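Local coordinates for DUF3501 family protein (PDB 3FJV) that is of unknown function but forms a two-subunit assembly in which a helical region is joined to an antiparallel beta sheet, at residues A[8-13]-A[50-55]; A[14-19]-A[58-63]; A[120-125]-A[153-158]. All coordinates share one frame; numbering follows the deposited sequence.

Contact 1 (A[8-13]-A[50-55])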
loop_
_atom_site.group_PDB
_atom_site.type_symbol
_atom_site.label_atom_id
_atom_site.label_comp_id
_atom_site.label_asym_id
_atom_site.label_seq_id
_atom_site.Cartn_x
_atom_site.Cartn_y
_atom_site.Cartn_z
ATOM N N SER A 8 -11.586 5.239 25.741
ATOM C CA SER A 8 -12.419 4.223 25.110
ATOM C C SER A 8 -11.660 2.920 24.845
ATOM O O SER A 8 -12.273 1.922 24.469
ATOM C CB SER A 8 -12.950 4.750 23.772
ATOM O OG SER A 8 -13.419 6.070 23.916
ATOM N N LEU A 9 -10.334 2.948 24.998
ATOM C CA LEU A 9 -9.474 1.836 24.647
ATOM C C LEU A 9 -8.993 1.062 25.859
ATOM O O LEU A 9 -8.795 1.604 26.930
ATOM C CB LEU A 9 -8.244 2.375 23.925
ATOM C CG LEU A 9 -8.464 3.229 22.690
ATOM C CD1 LEU A 9 -7.109 3.689 22.113
ATOM C CD2 LEU A 9 -9.277 2.435 21.650
ATOM N N LEU A 10 -8.824 -0.229 25.682
ATOM C CA LEU A 10 -8.166 -1.056 26.656
ATOM C C LEU A 10 -6.663 -0.797 26.640
ATOM O O LEU A 10 -6.076 -0.349 25.646
ATOM C CB LEU A 10 -8.457 -2.534 26.351
ATOM C CG LEU A 10 -9.925 -2.947 26.385
ATOM C CD1 LEU A 10 -10.054 -4.407 26.108
ATOM C CD2 LEU A 10 -10.594 -2.587 27.722
ATOM N N THR A 11 -6.028 -1.064 27.767
ATOM C CA THR A 11 -4.587 -1.056 27.820
ATOM C C THR A 11 -4.088 -2.261 27.042
ATOM O O THR A 11 -4.851 -3.193 26.752
ATOM C CB THR A 11 -4.121 -1.214 29.251
ATOM O OG1 THR A 11 -4.694 -2.419 29.773
ATOM C CG2 THR A 11 -4.530 -0.007 30.120
ATOM N N LEU A 12 -2.785 -2.294 26.771
ATOM C CA LEU A 12 -2.173 -3.433 26.069
ATOM C C LEU A 12 -2.443 -4.721 26.856
ATOM O O LEU A 12 -2.741 -5.756 26.300
ATOM C CB LEU A 12 -0.646 -3.232 25.914
ATOM C CG LEU A 12 -0.153 -2.122 24.967
ATOM C CD1 LEU A 12 1.395 -2.056 24.891
ATOM C CD2 LEU A 12 -0.740 -2.279 23.544
ATOM N N GLU A 13 -2.284 -4.641 28.171
ATOM C CA GLU A 13 -2.480 -5.783 29.027
ATOM C C GLU A 13 -3.908 -6.318 28.993
ATOM O O GLU A 13 -4.119 -7.538 28.936
ATOM C CB GLU A 13 -2.104 -5.386 30.478
ATOM C CG GLU A 13 -2.498 -6.401 31.516
ATOM C CD GLU A 13 -2.131 -6.000 32.931
ATOM O OE1 GLU A 13 -1.527 -4.924 33.144
ATOM O OE2 GLU A 13 -2.472 -6.794 33.824
ATOM N N THR A 50 -15.657 -2.134 14.535
ATOM C CA THR A 50 -14.609 -2.397 13.575
ATOM C C THR A 50 -13.414 -1.476 13.801
ATOM O O THR A 50 -12.269 -1.923 13.646
ATOM C CB THR A 50 -15.057 -2.301 12.092
ATOM O OG1 THR A 50 -15.452 -0.961 11.763
ATOM C CG2 THR A 50 -16.232 -3.267 11.787
ATOM N N ILE A 51 -13.674 -0.230 14.184
ATOM C CA ILE A 51 -12.599 0.770 14.344
ATOM C C ILE A 51 -11.811 0.522 15.652
ATOM O O ILE A 51 -10.593 0.459 15.633
ATOM C CB ILE A 51 -13.134 2.241 14.236
ATOM C CG1 ILE A 51 -13.752 2.476 12.843
ATOM C CG2 ILE A 51 -11.926 3.241 14.429
ATOM C CD1 ILE A 51 -14.600 3.764 12.707
ATOM N N ARG A 52 -12.518 0.344 16.769
ATOM C CA ARG A 52 -11.913 0.026 18.069
ATOM C C ARG A 52 -10.993 -1.198 17.999
ATOM O O ARG A 52 -9.869 -1.168 18.532
ATOM C CB ARG A 52 -13.018 -0.145 19.103
ATOM C CG ARG A 52 -12.629 -0.230 20.526
ATOM C CD ARG A 52 -13.796 0.157 21.433
ATOM N NE ARG A 52 -13.426 -0.039 22.823
ATOM C CZ ARG A 52 -13.502 -1.188 23.485
ATOM N NH1 ARG A 52 -14.047 -2.264 22.920
ATOM N NH2 ARG A 52 -13.050 -1.275 24.725
ATOM N N TYR A 53 -11.439 -2.224 17.304
ATOM C CA TYR A 53 -10.644 -3.412 17.056
ATOM C C TYR A 53 -9.366 -3.098 16.274
ATOM O O TYR A 53 -8.281 -3.523 16.651
ATOM C CB TYR A 53 -11.460 -4.424 16.274
ATOM C CG TYR A 53 -10.706 -5.657 15.850
ATOM C CD1 TYR A 53 -10.349 -6.615 16.785
ATOM C CD2 TYR A 53 -10.359 -5.881 14.533
ATOM C CE1 TYR A 53 -9.640 -7.757 16.439
ATOM C CE2 TYR A 53 -9.686 -7.072 14.148
ATOM C CZ TYR A 53 -9.332 -7.992 15.107
ATOM O OH TYR A 53 -8.687 -9.166 14.790
ATOM N N GLN A 54 -9.485 -2.344 15.182
ATOM C CA GLN A 54 -8.302 -2.054 14.437
ATOM C C GLN A 54 -7.290 -1.303 15.297
ATOM O O GLN A 54 -6.088 -1.534 15.162
ATOM C CB GLN A 54 -8.633 -1.259 13.166
ATOM C CG GLN A 54 -9.180 -2.144 12.059
ATOM C CD GLN A 54 -9.768 -1.362 10.923
ATOM O OE1 GLN A 54 -11.022 -1.208 10.807
ATOM N NE2 GLN A 54 -8.907 -0.840 10.093
ATOM N N ILE A 55 -7.764 -0.347 16.083
ATOM C CA ILE A 55 -6.865 0.432 16.957
ATOM C C ILE A 55 -6.226 -0.487 17.980
ATOM O O ILE A 55 -5.012 -0.492 18.168
ATOM C CB ILE A 55 -7.554 1.638 17.645
ATOM C CG1 ILE A 55 -8.029 2.670 16.621
ATOM C CG2 ILE A 55 -6.586 2.295 18.647
ATOM C CD1 ILE A 55 -9.104 3.582 17.176
#
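R52, in the second turn of helix 48-62, grips the N-terminal loop just ahead of helix 12-30, in the helical part of this DUF3501 protein. The loop runs past the helix with L9 and R52 nearest, their CA atoms 7.2 Å apart. R52 leaves the helix with CG anti to its backbone N (chi1 -169°) and an extended chain as far as NE, long enough to carry the guanidinium to the carbonyl of S8. R52 NE donates to S8 O over 2.8 Å in an almost straight bond, with an angle of 167° at the hydrogen. The oxygen lies in the guanidinium plane and is met nearly along the C=O axis. R52 NH2 adds a weak bond to S8 O at 3.3 Å, bent to 134°, so one carbonyl takes two N-H groups, which restrains the rotation of the planar group.

Several other polar groups of the loop also have partners nearby. S8 OG is paired with the backbone N of T5, the backbone N of L10 with NE2 of H56 one turn further along the helix, and T11, the N-cap of helix 12-30, uses OG1 to hold the backbone N of A14. On the helix, T50 OG1 bonds E46 and D47, and Y53 OH reaches ND1 of H23.

Apolar contacts accompany the polar one. L10 crosses the arginine obliquely, L10 CG lying 3.9 Å from R52 NH2. On the next turn I55, which also touches L74 and Y77 of helix 67-77, meets L9 at about a right angle. There the branch methyl CG2 of I55 rests against both leucine methyls, 3.8 Å from L9 CD1 and 4.0 Å from L9 CD2.

Contact 2 (A[14-19]-A[58-63])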
loop_
_atom_site.group_PDB
_atom_site.type_symbol
_atom_site.label_atom_id
_atom_site.label_comp_id
_atom_site.label_asym_id
_atom_site.label_seq_id
_atom_site.Cartn_x
_atom_site.Cartn_y
_atom_site.Cartn_z
ATOM N N ALA A 14 -4.877 -5.410 29.100
ATOM C CA ALA A 14 -6.273 -5.792 29.122
ATOM C C ALA A 14 -6.677 -6.323 27.734
ATOM O O ALA A 14 -7.388 -7.328 27.649
ATOM C CB ALA A 14 -7.165 -4.620 29.557
ATOM N N TYR A 15 -6.215 -5.691 26.647
ATOM C CA TYR A 15 -6.558 -6.235 25.304
ATOM C C TYR A 15 -5.984 -7.624 25.053
ATOM O O TYR A 15 -6.666 -8.501 24.509
ATOM C CB TYR A 15 -6.184 -5.271 24.151
ATOM C CG TYR A 15 -6.621 -5.795 22.815
ATOM C CD1 TYR A 15 -7.977 -5.810 22.472
ATOM C CD2 TYR A 15 -5.718 -6.286 21.891
ATOM C CE1 TYR A 15 -8.401 -6.300 21.275
ATOM C CE2 TYR A 15 -6.146 -6.792 20.667
ATOM C CZ TYR A 15 -7.495 -6.791 20.372
ATOM O OH TYR A 15 -7.937 -7.269 19.157
ATOM N N ALA A 16 -4.725 -7.847 25.451
ATOM C CA ALA A 16 -4.091 -9.119 25.187
ATOM C C ALA A 16 -4.866 -10.225 25.854
ATOM O O ALA A 16 -4.970 -11.290 25.293
ATOM C CB ALA A 16 -2.552 -9.149 25.653
ATOM N N LYS A 17 -5.420 -9.952 27.037
ATOM C CA LYS A 17 -6.260 -10.924 27.749
ATOM C C LYS A 17 -7.540 -11.273 26.985
ATOM O O LYS A 17 -8.004 -12.404 27.081
ATOM C CB LYS A 17 -6.587 -10.452 29.178
ATOM C CG LYS A 17 -5.388 -10.589 30.140
ATOM C CD LYS A 17 -5.612 -9.900 31.493
ATOM C CE LYS A 17 -4.665 -10.417 32.589
ATOM N NZ LYS A 17 -3.256 -9.942 32.534
ATOM N N VAL A 18 -8.088 -10.356 26.179
ATOM C CA VAL A 18 -9.324 -10.683 25.447
ATOM C C VAL A 18 -9.132 -10.831 23.913
ATOM O O VAL A 18 -10.097 -10.948 23.175
ATOM C CB VAL A 18 -10.474 -9.657 25.756
ATOM C CG1 VAL A 18 -10.916 -9.734 27.244
ATOM C CG2 VAL A 18 -10.120 -8.203 25.340
ATOM N N ARG A 19 -7.893 -10.789 23.431
ATOM C CA ARG A 19 -7.651 -10.643 21.990
ATOM C C ARG A 19 -8.254 -11.752 21.142
ATOM O O ARG A 19 -8.911 -11.493 20.149
ATOM C CB ARG A 19 -6.176 -10.494 21.718
ATOM C CG ARG A 19 -5.796 -10.379 20.227
ATOM C CD ARG A 19 -4.301 -10.152 20.104
ATOM N NE ARG A 19 -3.976 -9.778 18.750
ATOM C CZ ARG A 19 -2.989 -10.260 18.025
ATOM N NH1 ARG A 19 -2.100 -11.154 18.516
ATOM N NH2 ARG A 19 -2.851 -9.780 16.800
HETATM N N MSE A 58 -3.535 -2.516 16.166
HETATM C CA MSE A 58 -2.344 -1.745 15.898
HETATM C C MSE A 58 -1.483 -1.540 17.145
HETATM O O MSE A 58 -0.272 -1.774 17.112
HETATM C CB MSE A 58 -2.690 -0.367 15.322
HETATM C CG MSE A 58 -1.428 0.520 14.941
HETATM SE SE MSE A 58 -0.501 0.031 13.359
HETATM C CE MSE A 58 -1.391 1.209 12.062
ATOM N N LEU A 59 -2.119 -1.079 18.216
ATOM C CA LEU A 59 -1.442 -0.889 19.486
ATOM C C LEU A 59 -0.789 -2.180 19.977
ATOM O O LEU A 59 0.372 -2.157 20.415
ATOM C CB LEU A 59 -2.385 -0.313 20.540
ATOM C CG LEU A 59 -3.055 1.033 20.215
ATOM C CD1 LEU A 59 -4.105 1.423 21.279
ATOM C CD2 LEU A 59 -2.024 2.152 19.990
ATOM N N HIS A 60 -1.494 -3.301 19.849
ATOM C CA HIS A 60 -0.986 -4.597 20.313
ATOM C C HIS A 60 0.296 -5.050 19.558
ATOM O O HIS A 60 1.348 -5.388 20.168
ATOM C CB HIS A 60 -2.054 -5.674 20.188
ATOM C CG HIS A 60 -1.566 -7.059 20.575
ATOM N ND1 HIS A 60 -1.545 -7.499 21.875
ATOM C CD2 HIS A 60 -1.052 -8.071 19.834
ATOM C CE1 HIS A 60 -1.044 -8.726 21.922
ATOM N NE2 HIS A 60 -0.745 -9.100 20.696
ATOM N N ILE A 61 0.217 -4.982 18.232
ATOM C CA ILE A 61 1.278 -5.458 17.373
ATOM C C ILE A 61 2.516 -4.554 17.479
ATOM O O ILE A 61 3.626 -5.064 17.510
ATOM C CB ILE A 61 0.804 -5.567 15.890
ATOM C CG1 ILE A 61 -0.160 -6.762 15.753
ATOM C CG2 ILE A 61 1.992 -5.787 14.981
ATOM C CD1 ILE A 61 -1.042 -6.775 14.410
ATOM N N GLU A 62 2.297 -3.240 17.509
ATOM C CA GLU A 62 3.346 -2.233 17.597
ATOM C C GLU A 62 3.771 -1.995 19.053
ATOM O O GLU A 62 4.746 -1.332 19.259
ATOM C CB GLU A 62 2.916 -0.908 16.933
ATOM C CG GLU A 62 2.571 -1.038 15.454
ATOM C CD GLU A 62 3.745 -1.502 14.635
ATOM O OE1 GLU A 62 4.791 -0.834 14.690
ATOM O OE2 GLU A 62 3.644 -2.539 13.946
ATOM N N LYS A 63 3.095 -2.627 20.019
ATOM C CA LYS A 63 3.317 -2.424 21.462
ATOM C C LYS A 63 3.380 -0.959 21.859
ATOM O O LYS A 63 4.381 -0.509 22.443
ATOM C CB LYS A 63 4.601 -3.126 21.923
ATOM C CG LYS A 63 4.635 -4.646 21.647
ATOM C CD LYS A 63 5.952 -5.248 22.155
ATOM C CE LYS A 63 6.164 -6.689 21.762
ATOM N NZ LYS A 63 5.030 -7.466 22.205
#
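Helices 14-19 and 58-62 cross at -102°, nearly perpendicular, with their axes 10.6 Å apart at closest approach and the CA atoms of A16 and H60 nearest each other. H60 and R19 meet in this gap. With CG anti to the backbone N (chi1 177°) the H60 ring reaches across to the first helix, where R19, extended from CG to NE, lies over one face. R19 CD sits 3.8 Å from the centroid of the H60 ring and close to the ring normal, a CH-pi contact. Further out the guanidinium, tilted 31° from the imidazole plane, covers the same side, with R19 CZ 3.4 Å from H60 CD2. R19 NH1 comes to 3.3 Å from H60 NE2, but the angle is too poor for a hydrogen bond, since NE2 lies over the guanidinium face. The contact therefore rests on stacked surfaces.

A16 CB closes in at the edge of the imidazole, 4.0 Å from H60 CE1, while Y15 CD2 touches H60 CB as the two side chains cross at about a right angle. The polar ends of Y15 and R19 share one partner: E57, a turn before I61, is hydrogen-bonded to Y15 OH through one carboxylate oxygen and forms a salt bridge with R19 NH2 through the other. The Y15 ring also stacks with H56. E57 thereby anchors the guanidinium that covers H60, and its charge would probably offset that of R19 beside the imidazole.

Just beyond H60 the helix ends in a Schellman motif, with K63 as its C-prime residue at positive phi; the whole is a near-orthogonal helix crossing placed at a helix C-terminus.

Contact 3 (A[120-125]-A[153-158])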
loop_
_atom_site.group_PDB
_atom_site.type_symbol
_atom_site.label_atom_id
_atom_site.label_comp_id
_atom_site.label_asym_id
_atom_site.label_seq_id
_atom_site.Cartn_x
_atom_site.Cartn_y
_atom_site.Cartn_z
ATOM N N ASP A 120 -32.573 3.231 -2.844
ATOM C CA ASP A 120 -33.850 3.223 -3.608
ATOM C C ASP A 120 -33.688 3.913 -4.973
ATOM O O ASP A 120 -32.749 3.636 -5.692
ATOM C CB ASP A 120 -34.935 3.926 -2.741
ATOM C CG ASP A 120 -36.374 3.554 -3.137
ATOM O OD1 ASP A 120 -36.611 2.403 -3.577
ATOM O OD2 ASP A 120 -37.261 4.424 -2.992
ATOM N N ASP A 121 -34.594 4.807 -5.355
ATOM C CA ASP A 121 -34.466 5.504 -6.651
ATOM C C ASP A 121 -33.868 6.888 -6.529
ATOM O O ASP A 121 -34.061 7.723 -7.383
ATOM C CB ASP A 121 -35.807 5.594 -7.348
ATOM C CG ASP A 121 -36.813 6.368 -6.547
ATOM O OD1 ASP A 121 -36.587 6.547 -5.309
ATOM O OD2 ASP A 121 -37.826 6.788 -7.149
ATOM N N GLU A 122 -33.077 7.139 -5.495
ATOM C CA GLU A 122 -32.501 8.474 -5.346
ATOM C C GLU A 122 -31.262 8.564 -6.244
ATOM O O GLU A 122 -30.851 7.538 -6.834
ATOM C CB GLU A 122 -32.187 8.695 -3.856
ATOM C CG GLU A 122 -33.421 8.523 -2.944
ATOM C CD GLU A 122 -34.427 9.666 -3.082
ATOM O OE1 GLU A 122 -33.981 10.814 -3.310
ATOM O OE2 GLU A 122 -35.640 9.404 -3.054
ATOM N N ALA A 123 -30.692 9.768 -6.378
ATOM C CA ALA A 123 -29.460 9.928 -7.148
ATOM C C ALA A 123 -28.353 9.053 -6.566
ATOM O O ALA A 123 -28.231 8.935 -5.330
ATOM C CB ALA A 123 -28.987 11.374 -7.175
ATOM N N PRO A 124 -27.516 8.477 -7.431
ATOM C CA PRO A 124 -26.388 7.711 -6.888
ATOM C C PRO A 124 -25.415 8.616 -6.129
ATOM O O PRO A 124 -25.347 9.828 -6.412
ATOM C CB PRO A 124 -25.695 7.133 -8.109
ATOM C CG PRO A 124 -26.420 7.621 -9.339
ATOM C CD PRO A 124 -27.559 8.507 -8.910
ATOM N N VAL A 125 -24.728 8.040 -5.144
ATOM C CA VAL A 125 -23.697 8.727 -4.356
ATOM C C VAL A 125 -22.316 8.071 -4.556
ATOM O O VAL A 125 -22.068 6.935 -4.178
ATOM C CB VAL A 125 -24.055 8.803 -2.847
ATOM C CG1 VAL A 125 -22.791 9.286 -1.978
ATOM C CG2 VAL A 125 -25.274 9.708 -2.652
ATOM N N ASP A 153 -30.972 13.947 3.225
ATOM C CA ASP A 153 -32.086 13.633 4.087
ATOM C C ASP A 153 -33.017 12.611 3.501
ATOM O O ASP A 153 -33.391 11.659 4.194
ATOM C CB ASP A 153 -32.878 14.915 4.480
ATOM C CG ASP A 153 -33.957 14.618 5.498
ATOM O OD1 ASP A 153 -33.646 14.180 6.611
ATOM O OD2 ASP A 153 -35.127 14.862 5.171
ATOM N N ALA A 154 -33.389 12.804 2.234
ATOM C CA ALA A 154 -34.292 11.880 1.573
ATOM C C ALA A 154 -33.705 10.455 1.556
ATOM O O ALA A 154 -34.409 9.500 1.810
ATOM C CB ALA A 154 -34.724 12.413 0.148
HETATM N N MSE A 155 -32.395 10.321 1.342
HETATM C CA MSE A 155 -31.733 9.023 1.374
HETATM C C MSE A 155 -31.663 8.412 2.742
HETATM O O MSE A 155 -31.907 7.226 2.928
HETATM C CB MSE A 155 -30.310 9.189 0.805
HETATM C CG MSE A 155 -30.282 9.614 -0.623
HETATM SE SE MSE A 155 -28.409 9.987 -1.046
HETATM C CE MSE A 155 -28.799 11.071 -2.690
ATOM N N LYS A 156 -31.380 9.242 3.756
ATOM C CA LYS A 156 -31.394 8.758 5.097
ATOM C C LYS A 156 -32.793 8.224 5.482
ATOM O O LYS A 156 -32.910 7.181 6.136
ATOM C CB LYS A 156 -30.990 9.857 6.088
ATOM C CG LYS A 156 -29.546 10.224 6.129
ATOM C CD LYS A 156 -29.407 11.156 7.329
ATOM C CE LYS A 156 -28.148 11.872 7.387
ATOM N NZ LYS A 156 -28.254 12.952 8.423
ATOM N N ALA A 157 -33.839 8.956 5.121
ATOM C CA ALA A 157 -35.189 8.554 5.488
ATOM C C ALA A 157 -35.464 7.132 4.899
ATOM O O ALA A 157 -35.967 6.215 5.593
ATOM C CB ALA A 157 -36.218 9.556 4.961
ATOM N N LYS A 158 -35.193 7.003 3.614
ATOM C CA LYS A 158 -35.558 5.781 2.864
ATOM C C LYS A 158 -34.744 4.618 3.396
ATOM O O LYS A 158 -35.299 3.596 3.683
ATOM C CB LYS A 158 -35.376 5.952 1.340
ATOM C CG LYS A 158 -36.469 6.806 0.704
ATOM C CD LYS A 158 -36.353 6.888 -0.753
ATOM C CE LYS A 158 -37.557 7.540 -1.391
ATOM N NZ LYS A 158 -37.244 7.520 -2.870
#
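K158, M155 and E122 carry most of this contact between helix 153-160 and segment 120-125, the loop between strands 115-119 and 125-129 with the first residue of the latter. K158 stretches from the helix fully extended beyond CG and ends among three carboxylates from successive loop residues, with a salt bridge to each. K158 NZ lies 2.5 Å from E122 OE2, a very short hydrogen bond. K158 NZ is 2.7 Å from D121 OD1. A second hydrogen bond joins K158 NZ to D120 OD2 at 3.1 Å. D120 and E122 both receive the ammonium on the anti lone pair, the one away from the other oxygen. D121 reaches it although its CB points away from the helix: CG takes the crowded position between backbone N and carbonyl carbon (chi1 61°), which swings OD1 back to the amine. Three acids around one amine would favour a charged lysine, whose charge probably offsets the repulsion among them.

E122 bends at chi2 (-72°), so that OE2 goes to the lysine and OE1 comes near A154 CB, while E122 CB packs 3.9 Å from M155 CG. One residue thus serves both the charged and the apolar half of the contact.

M155, a selenomethionine, runs out beyond CG in an extended chain towards the end of the loop. M155 SE meets V125 CG2 at 3.5 Å, and M155 CE lies 3.4 Å from A123 O. V119 of strand 115-119 also touches M155 and K158. The arrangement is a salt-bridge network beside a small apolar patch, fastening a surface helix to the loop of a beta hairpin, strands 115-119 and 125-129 of the antiparallel sheet.

How the contacts relate
From the N terminus, the loop before helix 12-30 and then that helix itself supply the first segments of contacts 1 and 2. The chain next passes through strands 34-37 and 41-45 and returns in helix 48-62, closing contact 1 at 50-55 and contact 2 at 58-63. Both fasten the N-terminal loop and helix 12-30 onto helix 48-62. The two closures cross, and they touch one another: L12 lies on L59, and Y53 CE1 is 3.2 Å from Y15 OH. Contact 3 follows in series, joining a hairpin loop to helix 153-160 on the opposite side of the chain's centre. Its centre is about 33 Å from that of contact 1 and about 40 Å from that of contact 2.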